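Local coordinates for Phosphoglucomutase/phosphomannomutase family protein (Burkholderia thailandensis, PDB 3UW2) that probably acts as a metal-dependent phosphohexose mutase, moving a phosphate group between positions of the same sugar, at residues Val67-Gly71 with Gly97-Thr101; Arg72-Leu78 with His131-Asn137; Asp200-Gly204 with Phe232-Pro237. All coordinates share one frame; numbering follows the deposited sequence.

Contact 1: Val67-Gly71 with Gly97-Thr101; sequences VARDG and GMVPT. With EDO (1,2-ethanediol), chain C.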
loop_
_atom_site.group_PDB
_atom_site.type_symbol
_atom_site.label_atom_id
_atom_site.label_comp_id
_atom_site.label_asym_id
_atom_site.label_seq_id
_atom_site.Cartn_x
_atom_site.Cartn_y
_atom_site.Cartn_z
ATOM N N VAL A 67 2.604 -8.697 17.017
ATOM C CA VAL A 67 2.448 -7.228 17.010
ATOM C C VAL A 67 3.754 -6.556 16.566
ATOM O O VAL A 67 4.792 -7.126 16.722
ATOM C CB VAL A 67 2.022 -6.627 18.376
ATOM C CG1 VAL A 67 0.679 -7.191 18.811
ATOM C CG2 VAL A 67 3.091 -6.868 19.433
ATOM N N ALA A 68 3.677 -5.366 15.953
ATOM C CA ALA A 68 4.850 -4.668 15.483
ATOM C C ALA A 68 4.481 -3.183 15.494
ATOM O O ALA A 68 3.289 -2.831 15.619
ATOM C CB ALA A 68 5.202 -5.133 14.033
ATOM N N ARG A 69 5.495 -2.340 15.356
ATOM C CA ARG A 69 5.258 -0.899 15.315
ATOM C C ARG A 69 6.181 -0.228 14.321
ATOM O O ARG A 69 7.263 -0.775 13.990
ATOM C CB ARG A 69 5.421 -0.302 16.749
ATOM C CG ARG A 69 6.840 -0.494 17.310
ATOM C CD ARG A 69 6.963 0.357 18.587
ATOM N NE ARG A 69 8.293 0.286 19.159
ATOM C CZ ARG A 69 9.327 1.109 18.900
ATOM N NH1 ARG A 69 9.281 2.150 18.006
ATOM N NH2 ARG A 69 10.443 0.881 19.571
ATOM N N ASP A 70 5.800 0.981 13.856
ATOM C CA ASP A 70 6.746 1.759 13.075
ATOM C C ASP A 70 7.578 2.638 14.025
ATOM O O ASP A 70 7.623 2.345 15.212
ATOM C CB ASP A 70 6.031 2.614 12.024
ATOM C CG ASP A 70 5.140 3.685 12.617
ATOM O OD1 ASP A 70 5.166 3.949 13.873
ATOM O OD2 ASP A 70 4.461 4.398 11.783
ATOM N N GLY A 71 8.221 3.711 13.533
ATOM C CA GLY A 71 9.120 4.457 14.408
ATOM C C GLY A 71 8.585 5.769 15.007
ATOM O O GLY A 71 9.369 6.751 15.228
ATOM N N GLY A 97 8.767 -6.170 17.432
ATOM C CA GLY A 97 9.485 -4.928 17.744
ATOM C C GLY A 97 9.183 -3.905 16.634
ATOM O O GLY A 97 8.111 -3.935 16.072
ATOM N N MET A 98 10.132 -3.000 16.349
ATOM C CA MET A 98 9.925 -1.884 15.400
ATOM C C MET A 98 10.455 -2.300 14.027
ATOM O O MET A 98 11.666 -2.484 13.820
ATOM C CB MET A 98 10.674 -0.633 15.886
ATOM C CG MET A 98 10.468 0.603 14.974
ATOM S SD MET A 98 11.855 1.789 15.186
ATOM C CE MET A 98 13.284 0.882 14.526
ATOM N N VAL A 99 9.534 -2.563 13.128
ATOM C CA VAL A 99 9.895 -3.067 11.789
ATOM C C VAL A 99 8.903 -2.482 10.783
ATOM O O VAL A 99 7.795 -2.032 11.183
ATOM C CB VAL A 99 9.845 -4.589 11.688
ATOM C CG1 VAL A 99 10.952 -5.278 12.512
ATOM C CG2 VAL A 99 8.463 -5.120 12.119
ATOM N N PRO A 100 9.293 -2.411 9.482
ATOM C CA PRO A 100 8.308 -2.007 8.450
ATOM C C PRO A 100 7.073 -2.914 8.510
ATOM O O PRO A 100 7.165 -4.087 8.978
ATOM C CB PRO A 100 9.069 -2.290 7.124
ATOM C CG PRO A 100 10.516 -1.999 7.506
ATOM C CD PRO A 100 10.605 -2.721 8.873
ATOM N N THR A 101 5.927 -2.350 8.200
ATOM C CA THR A 101 4.648 -3.070 8.134
ATOM C C THR A 101 4.686 -4.439 7.403
ATOM O O THR A 101 4.272 -5.445 7.999
ATOM C CB THR A 101 3.584 -2.128 7.488
ATOM O OG1 THR A 101 3.241 -1.157 8.479
ATOM C CG2 THR A 101 2.298 -2.845 7.131
HETATM C C1 EDO C . 10.985 4.901 18.870
HETATM O O1 EDO C . 11.382 4.186 17.674
HETATM C C2 EDO C . 10.361 6.271 18.599
HETATM O O2 EDO C . 10.945 6.734 17.380
#
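The guanidinium group of Arg-69 lies flat over the side chain of Met-98, with Met-98 CB 3.7 Å above its plane and over its centre. Arg-69 starts from chi1 62°, which sets CG between the backbone N and the carbonyl carbon; from there the extended chain runs obliquely across the methionine. NH1 then gives two bonds: a nearly straight one (167°) to O1 of a 1,2-ethanediol, 2.9 Å from NH1 and in the guanidinium plane, and one to Asp-70 O, 3.3 Å from NH1 and tilted out of that plane. The diol, probably from the crystallisation liquor, also donates through O2 to Gly-71 O.

Beneath these side chains, strand 64-69 and strand 92-98 pair in parallel, with Arg-69 opposite Met-98. Arg-69 N donates to Gly-97 O at 3.1 Å, and Val-99 N returns a bond to Arg-69 O at 3.0 Å. That same Arg-69 O receives a CA-H...O contact from Met-98 CA at 3.2 Å. Ala-68 CB meets Val-99 CG2 at 3.8 Å. The two strands belong to a beta-alpha-beta crossover through helix 75-88, in the first alpha/beta/alpha domain.

The CB of Asp-70 points away from segment 97-101; its OD2 is bonded by Thr-128 OG1, and its side chain lies about 8 Å from the bound zinc. The strand ends are thus joined by backbone bonds that do not depend on side-chain identity, whereas the NH1 bond of Arg-69 to the diol may not reflect a native partner.

Contact 2: Arg72-Leu78 with His131-Asn137; sequences RLSGPEL and HNPPDYN. With PO4 (phosphate ion), chain B.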
loop_
_atom_site.group_PDB
_atom_site.type_symbol
_atom_site.label_atom_id
_atom_site.label_comp_id
_atom_site.label_asym_id
_atom_site.label_seq_id
_atom_site.Cartn_x
_atom_site.Cartn_y
_atom_site.Cartn_z
ATOM N N ARG A 72 7.272 5.783 15.259
ATOM C CA ARG A 72 6.618 6.943 15.780
ATOM C C ARG A 72 6.828 7.065 17.290
ATOM O O ARG A 72 7.042 6.055 17.984
ATOM C CB ARG A 72 5.126 6.927 15.403
ATOM C CG ARG A 72 4.909 7.338 13.945
ATOM C CD ARG A 72 3.504 6.954 13.383
ATOM N NE ARG A 72 3.499 7.314 11.937
ATOM C CZ ARG A 72 3.162 8.482 11.419
ATOM N NH1 ARG A 72 2.678 9.491 12.169
ATOM N NH2 ARG A 72 3.336 8.639 10.108
ATOM N N LEU A 73 6.773 8.301 17.804
ATOM C CA LEU A 73 7.052 8.560 19.258
ATOM C C LEU A 73 6.090 7.852 20.173
ATOM O O LEU A 73 6.509 7.356 21.249
ATOM C CB LEU A 73 7.061 10.063 19.593
ATOM C CG LEU A 73 7.805 10.985 18.574
ATOM C CD1 LEU A 73 7.356 12.467 18.588
ATOM C CD2 LEU A 73 9.293 10.790 18.650
ATOM N N SER A 74 4.812 7.835 19.771
ATOM C CA SER A 74 3.746 7.093 20.501
ATOM C C SER A 74 3.776 5.573 20.323
ATOM O O SER A 74 3.060 4.834 21.049
ATOM C CB SER A 74 2.370 7.581 20.062
ATOM O OG SER A 74 2.115 7.331 18.640
ATOM N N GLY A 75 4.577 5.084 19.362
ATOM C CA GLY A 75 4.697 3.644 19.090
ATOM C C GLY A 75 4.945 2.727 20.282
ATOM O O GLY A 75 4.205 1.761 20.523
ATOM N N PRO A 76 5.993 3.013 21.047
ATOM C CA PRO A 76 6.311 1.989 22.114
ATOM C C PRO A 76 5.135 1.908 23.129
ATOM O O PRO A 76 4.759 0.839 23.585
ATOM C CB PRO A 76 7.539 2.601 22.815
ATOM C CG PRO A 76 8.222 3.408 21.734
ATOM C CD PRO A 76 7.089 4.005 20.863
ATOM N N GLU A 77 4.533 3.055 23.459
ATOM C CA GLU A 77 3.473 3.022 24.514
ATOM C C GLU A 77 2.229 2.272 23.951
ATOM O O GLU A 77 1.587 1.468 24.642
ATOM C CB GLU A 77 3.059 4.447 24.898
ATOM C CG GLU A 77 1.964 4.479 25.994
ATOM C CD GLU A 77 1.544 5.893 26.405
ATOM O OE1 GLU A 77 2.040 6.865 25.793
ATOM O OE2 GLU A 77 0.720 6.049 27.358
ATOM N N LEU A 78 1.814 2.652 22.743
ATOM C CA LEU A 78 0.582 2.044 22.163
ATOM C C LEU A 78 0.739 0.543 21.894
ATOM O O LEU A 78 -0.205 -0.234 22.185
ATOM C CB LEU A 78 0.217 2.712 20.839
ATOM C CG LEU A 78 -0.188 4.169 21.001
ATOM C CD1 LEU A 78 -0.542 4.732 19.632
ATOM C CD2 LEU A 78 -1.359 4.309 21.922
ATOM N N HIS A 131 1.979 7.300 6.343
ATOM C CA HIS A 131 2.568 8.497 5.725
ATOM C C HIS A 131 2.193 9.777 6.481
ATOM O O HIS A 131 2.615 10.878 6.097
ATOM C CB HIS A 131 2.143 8.602 4.241
ATOM C CG HIS A 131 0.687 8.968 4.047
ATOM N ND1 HIS A 131 -0.319 8.044 4.132
ATOM C CD2 HIS A 131 0.067 10.205 3.836
ATOM C CE1 HIS A 131 -1.523 8.668 3.984
ATOM N NE2 HIS A 131 -1.290 9.981 3.788
ATOM N N ASN A 132 1.420 9.641 7.568
ATOM C CA ASN A 132 0.771 10.811 8.224
ATOM C C ASN A 132 1.672 11.604 9.150
ATOM O O ASN A 132 2.723 11.064 9.516
ATOM C CB ASN A 132 -0.493 10.348 8.992
ATOM C CG ASN A 132 -1.573 9.868 8.046
ATOM O OD1 ASN A 132 -2.057 10.617 7.187
ATOM N ND2 ASN A 132 -1.871 8.587 8.119
ATOM N N PRO A 133 1.260 12.850 9.553
ATOM C CA PRO A 133 2.102 13.655 10.465
ATOM C C PRO A 133 2.471 12.943 11.786
ATOM O O PRO A 133 1.817 11.926 12.128
ATOM C CB PRO A 133 1.262 14.929 10.694
ATOM C CG PRO A 133 0.428 15.069 9.418
ATOM C CD PRO A 133 0.098 13.650 9.048
ATOM N N PRO A 134 3.501 13.456 12.523
ATOM C CA PRO A 134 4.058 12.797 13.700
ATOM C C PRO A 134 3.080 12.338 14.793
ATOM O O PRO A 134 3.366 11.305 15.509
ATOM C CB PRO A 134 4.989 13.860 14.313
ATOM C CG PRO A 134 5.379 14.765 13.159
ATOM C CD PRO A 134 4.370 14.557 12.061
ATOM N N ASP A 135 2.004 13.099 14.968
ATOM C CA ASP A 135 1.033 12.894 16.050
ATOM C C ASP A 135 -0.071 11.879 15.673
ATOM O O ASP A 135 -0.962 11.597 16.486
ATOM C CB ASP A 135 0.420 14.249 16.535
ATOM C CG ASP A 135 -0.079 15.146 15.391
ATOM O OD1 ASP A 135 0.288 14.931 14.206
ATOM O OD2 ASP A 135 -0.817 16.124 15.689
ATOM N N TYR A 136 -0.021 11.359 14.437
ATOM C CA TYR A 136 -0.955 10.336 13.993
ATOM C C TYR A 136 -0.389 8.993 14.239
ATOM O O TYR A 136 0.834 8.770 14.165
ATOM C CB TYR A 136 -1.202 10.404 12.493
ATOM C CG TYR A 136 -2.043 11.595 12.108
ATOM C CD1 TYR A 136 -1.541 12.864 12.233
ATOM C CD2 TYR A 136 -3.361 11.433 11.676
ATOM C CE1 TYR A 136 -2.308 13.974 11.885
ATOM C CE2 TYR A 136 -4.141 12.527 11.330
ATOM C CZ TYR A 136 -3.605 13.789 11.437
ATOM O OH TYR A 136 -4.372 14.895 11.129
ATOM N N ASN A 137 -1.298 8.084 14.491
ATOM C CA ASN A 137 -0.934 6.701 14.591
ATOM C C ASN A 137 -2.165 5.796 14.302
ATOM O O ASN A 137 -3.251 6.288 13.978
ATOM C CB ASN A 137 -0.238 6.412 15.929
ATOM C CG ASN A 137 0.833 5.306 15.795
ATOM O OD1 ASN A 137 0.723 4.421 14.953
ATOM N ND2 ASN A 137 1.852 5.366 16.591
HETATM P P PO4 B . -0.430 4.390 4.646
HETATM O O2 PO4 B . 0.334 3.521 3.653
HETATM O O3 PO4 B . -0.963 5.622 3.954
HETATM O O4 PO4 B . -1.403 3.633 5.493
HETATM O O HOH W 1 6.037 10.116 15.887
HETATM O O HOH W 2 3.125 9.664 17.649
#
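Arg-72 reaches the backbone of Asn-132 to Tyr-136 with its guanidinium group. NH2 gives a bond to Asn-132 O (2.6 Å, 159°), and NH1 one to Pro-133 O at 2.6 Å; both oxygens lie at the guanidinium edge, in its plane. NH1 also makes weak bonds to Asn-132 O and to Tyr-136 O, the latter 2.8 Å from NH1. Pro-133 O is shared, since Tyr-136 N closes the type I turn onto it at 3.0 Å, reaching it from the opposite face of the carbonyl plane to NH1. The reach comes from an arginine chain kept extended from CG to NE.

Alongside, Asn-137 turns its amide to Ser-74, in the approach to helix 75-88. Its ND2 donates to Ser-74 OG, 2.9 Å away, almost straight (174°) and in the amide plane, while Leu-78 CD1 packs 3.9 Å from ND2. Two waters widen the join, both donating to Pro-134 O: one accepts from Leu-73 N, and the other lies 2.7 Å from Ser-74 OG.

The loop held in this way carries the Ser-His-Asn-Pro signature of the phosphohexose mutase family, whose serine bears the transferred phosphate in relatives. Arg-72 NH2 bonds to the backbone O of that serine, Ser-130, as well.

Further out, Asp-70 positions the arginine through a salt bridge from its OD2 to NE, and Gly-129 O accepts from Asn-132 ND2. At the far end of the loop, His-131 ND1 donates to O3 of a phosphate ion, probably from the crystallisation liquor, which Lys-140 NZ also binds. The His-131 side chain is about 6 Å from the zinc ion.

Contact 3: Asp200-Gly204 with Phe232-Pro237; sequences DAGNG and FPNHHP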
loop_
_atom_site.group_PDB
_atom_site.type_symbol
_atom_site.label_atom_id
_atom_site.label_comp_id
_atom_site.label_asym_id
_atom_site.label_seq_id
_atom_site.Cartn_x
_atom_site.Cartn_y
_atom_site.Cartn_z
ATOM N N ASP A 200 15.737 6.979 0.165
ATOM C CA ASP A 200 15.102 8.005 1.024
ATOM C C ASP A 200 13.948 7.394 1.826
ATOM O O ASP A 200 12.910 6.954 1.245
ATOM C CB ASP A 200 14.543 9.135 0.147
ATOM C CG ASP A 200 13.995 10.344 0.989
ATOM O OD1 ASP A 200 13.402 10.121 2.049
ATOM O OD2 ASP A 200 14.091 11.515 0.576
ATOM N N ALA A 201 14.121 7.321 3.150
ATOM C CA ALA A 201 13.116 6.734 4.037
ATOM C C ALA A 201 12.325 7.850 4.795
ATOM O O ALA A 201 11.493 7.531 5.619
ATOM C CB ALA A 201 13.792 5.809 5.041
ATOM N N GLY A 202 12.650 9.143 4.594
ATOM C CA GLY A 202 11.908 10.213 5.302
ATOM C C GLY A 202 11.924 10.052 6.827
ATOM O O GLY A 202 10.968 10.448 7.471
ATOM N N ASN A 203 12.969 9.435 7.378
ATOM C CA ASN A 203 13.115 9.193 8.832
ATOM C C ASN A 203 12.105 8.192 9.407
ATOM O O ASN A 203 11.926 8.138 10.629
ATOM C CB ASN A 203 13.146 10.495 9.673
ATOM C CG ASN A 203 14.248 11.461 9.229
ATOM O OD1 ASN A 203 13.971 12.521 8.619
ATOM N ND2 ASN A 203 15.481 11.043 9.388
ATOM N N GLY A 204 11.451 7.423 8.512
ATOM C CA GLY A 204 10.417 6.465 8.863
ATOM C C GLY A 204 11.058 5.131 9.150
ATOM O O GLY A 204 12.273 4.996 9.026
ATOM N N PHE A 232 9.839 13.466 12.196
ATOM C CA PHE A 232 9.938 13.780 10.731
ATOM C C PHE A 232 10.414 15.201 10.440
ATOM O O PHE A 232 9.644 15.997 9.858
ATOM C CB PHE A 232 8.616 13.530 9.960
ATOM C CG PHE A 232 7.996 12.182 10.187
ATOM C CD1 PHE A 232 8.754 11.008 10.189
ATOM C CD2 PHE A 232 6.600 12.080 10.288
ATOM C CE1 PHE A 232 8.158 9.780 10.382
ATOM C CE2 PHE A 232 5.984 10.839 10.488
ATOM C CZ PHE A 232 6.770 9.681 10.573
ATOM N N PRO A 233 11.680 15.526 10.812
ATOM C CA PRO A 233 12.110 16.904 10.805
ATOM C C PRO A 233 12.573 17.332 9.389
ATOM O O PRO A 233 12.884 18.494 9.173
ATOM C CB PRO A 233 13.284 16.903 11.792
ATOM C CG PRO A 233 13.887 15.495 11.622
ATOM C CD PRO A 233 12.612 14.657 11.552
ATOM N N ASN A 234 12.612 16.394 8.438
ATOM C CA ASN A 234 13.075 16.716 7.062
ATOM C C ASN A 234 12.000 16.835 6.028
ATOM O O ASN A 234 11.796 17.907 5.531
ATOM C CB ASN A 234 14.157 15.749 6.586
ATOM C CG ASN A 234 15.357 15.844 7.432
ATOM O OD1 ASN A 234 16.041 16.871 7.399
ATOM N ND2 ASN A 234 15.596 14.816 8.268
ATOM N N HIS A 235 11.374 15.751 5.644
ATOM C CA HIS A 235 10.115 15.814 4.813
ATOM C C HIS A 235 9.369 14.621 5.324
ATOM O O HIS A 235 9.992 13.668 5.798
ATOM C CB HIS A 235 10.326 15.763 3.281
ATOM C CG HIS A 235 10.967 14.450 2.753
ATOM N ND1 HIS A 235 10.281 13.263 2.669
ATOM C CD2 HIS A 235 12.296 14.155 2.373
ATOM C CE1 HIS A 235 11.112 12.268 2.227
ATOM N NE2 HIS A 235 12.349 12.800 2.069
ATOM N N HIS A 236 8.045 14.676 5.319
ATOM C CA HIS A 236 7.246 13.477 5.657
ATOM C C HIS A 236 7.537 12.314 4.717
ATOM O O HIS A 236 7.796 12.517 3.527
ATOM C CB HIS A 236 5.751 13.788 5.752
ATOM C CG HIS A 236 5.413 14.720 6.899
ATOM N ND1 HIS A 236 4.163 15.144 7.151
ATOM C CD2 HIS A 236 6.239 15.325 7.871
ATOM C CE1 HIS A 236 4.169 15.969 8.220
ATOM N NE2 HIS A 236 5.437 16.059 8.671
ATOM N N PRO A 237 7.506 11.090 5.245
ATOM C CA PRO A 237 7.771 9.954 4.383
ATOM C C PRO A 237 6.475 9.615 3.598
ATOM O O PRO A 237 5.701 8.696 3.939
ATOM C CB PRO A 237 8.252 8.863 5.385
ATOM C CG PRO A 237 7.496 9.196 6.615
ATOM C CD PRO A 237 7.204 10.669 6.633
HETATM O O HOH W 3 11.684 13.696 7.908
#
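Asp-200 OD2 accepts the N-H of His-235 NE2 at 2.6 Å and 151° on its syn lone pair, and a weak second bond runs from NE2 to OD1. With Asp-200 CG anti to the backbone N (chi1 -174°), the carboxylate is turned to the edge of the ring, the two planes 50° apart. Both ends are held: OD1 takes the backbone N of Gly-202 at 2.8 Å, an Asx turn, while His-235 ND1 donates to His-236 O, 2.7 Å away.

The type I' turn from Ala-201 to Gly-204 brings Gly-202 against Pro-237, whose CB lies 3.5 Å from Ala-201 O. Asn-234 ND2 donates to Asn-203 OD1 at 2.8 Å, in the carbonyl plane on a lone pair. A water accepts from Asn-234 N and lies within bonding distance of Asn-203 OD1 and His-235 O, not all of which it need serve. Asn-203 ND2 is bonded to Asp-227 O. Pro-237 CD covers one face of the Phe-232 ring.

These loops follow strands 197-200 and 221-224 of the second alpha/beta/alpha domain. With both ring nitrogens donating, His-235 may be doubly protonated; if so, charge would strengthen its bond to the buried Asp-200.

Contacts 1 and 2 belong to the first alpha/beta/alpha domain and contact 3 to the second. Along the chain the segments of contacts 1 and 2 alternate, and contact 3 follows. Contact 1 joins two parallel strands; contact 2 joins helix 75-88, which links those strands, to strand 136-143 of the same sheet. Their centres are 11 Å apart, and Arg-69 CD packs against Gly-75 and Pro-76. Contact 3 is centred 13 Å from contact 2 and touches it, Phe-232 CE2 lying 3.4 Å from Asn-132 O; contact 1, 16 Å away between centres, only comes near. The group lies where the first two domains face each other, near the zinc held by Asp-264, Asp-266 and Asp-268.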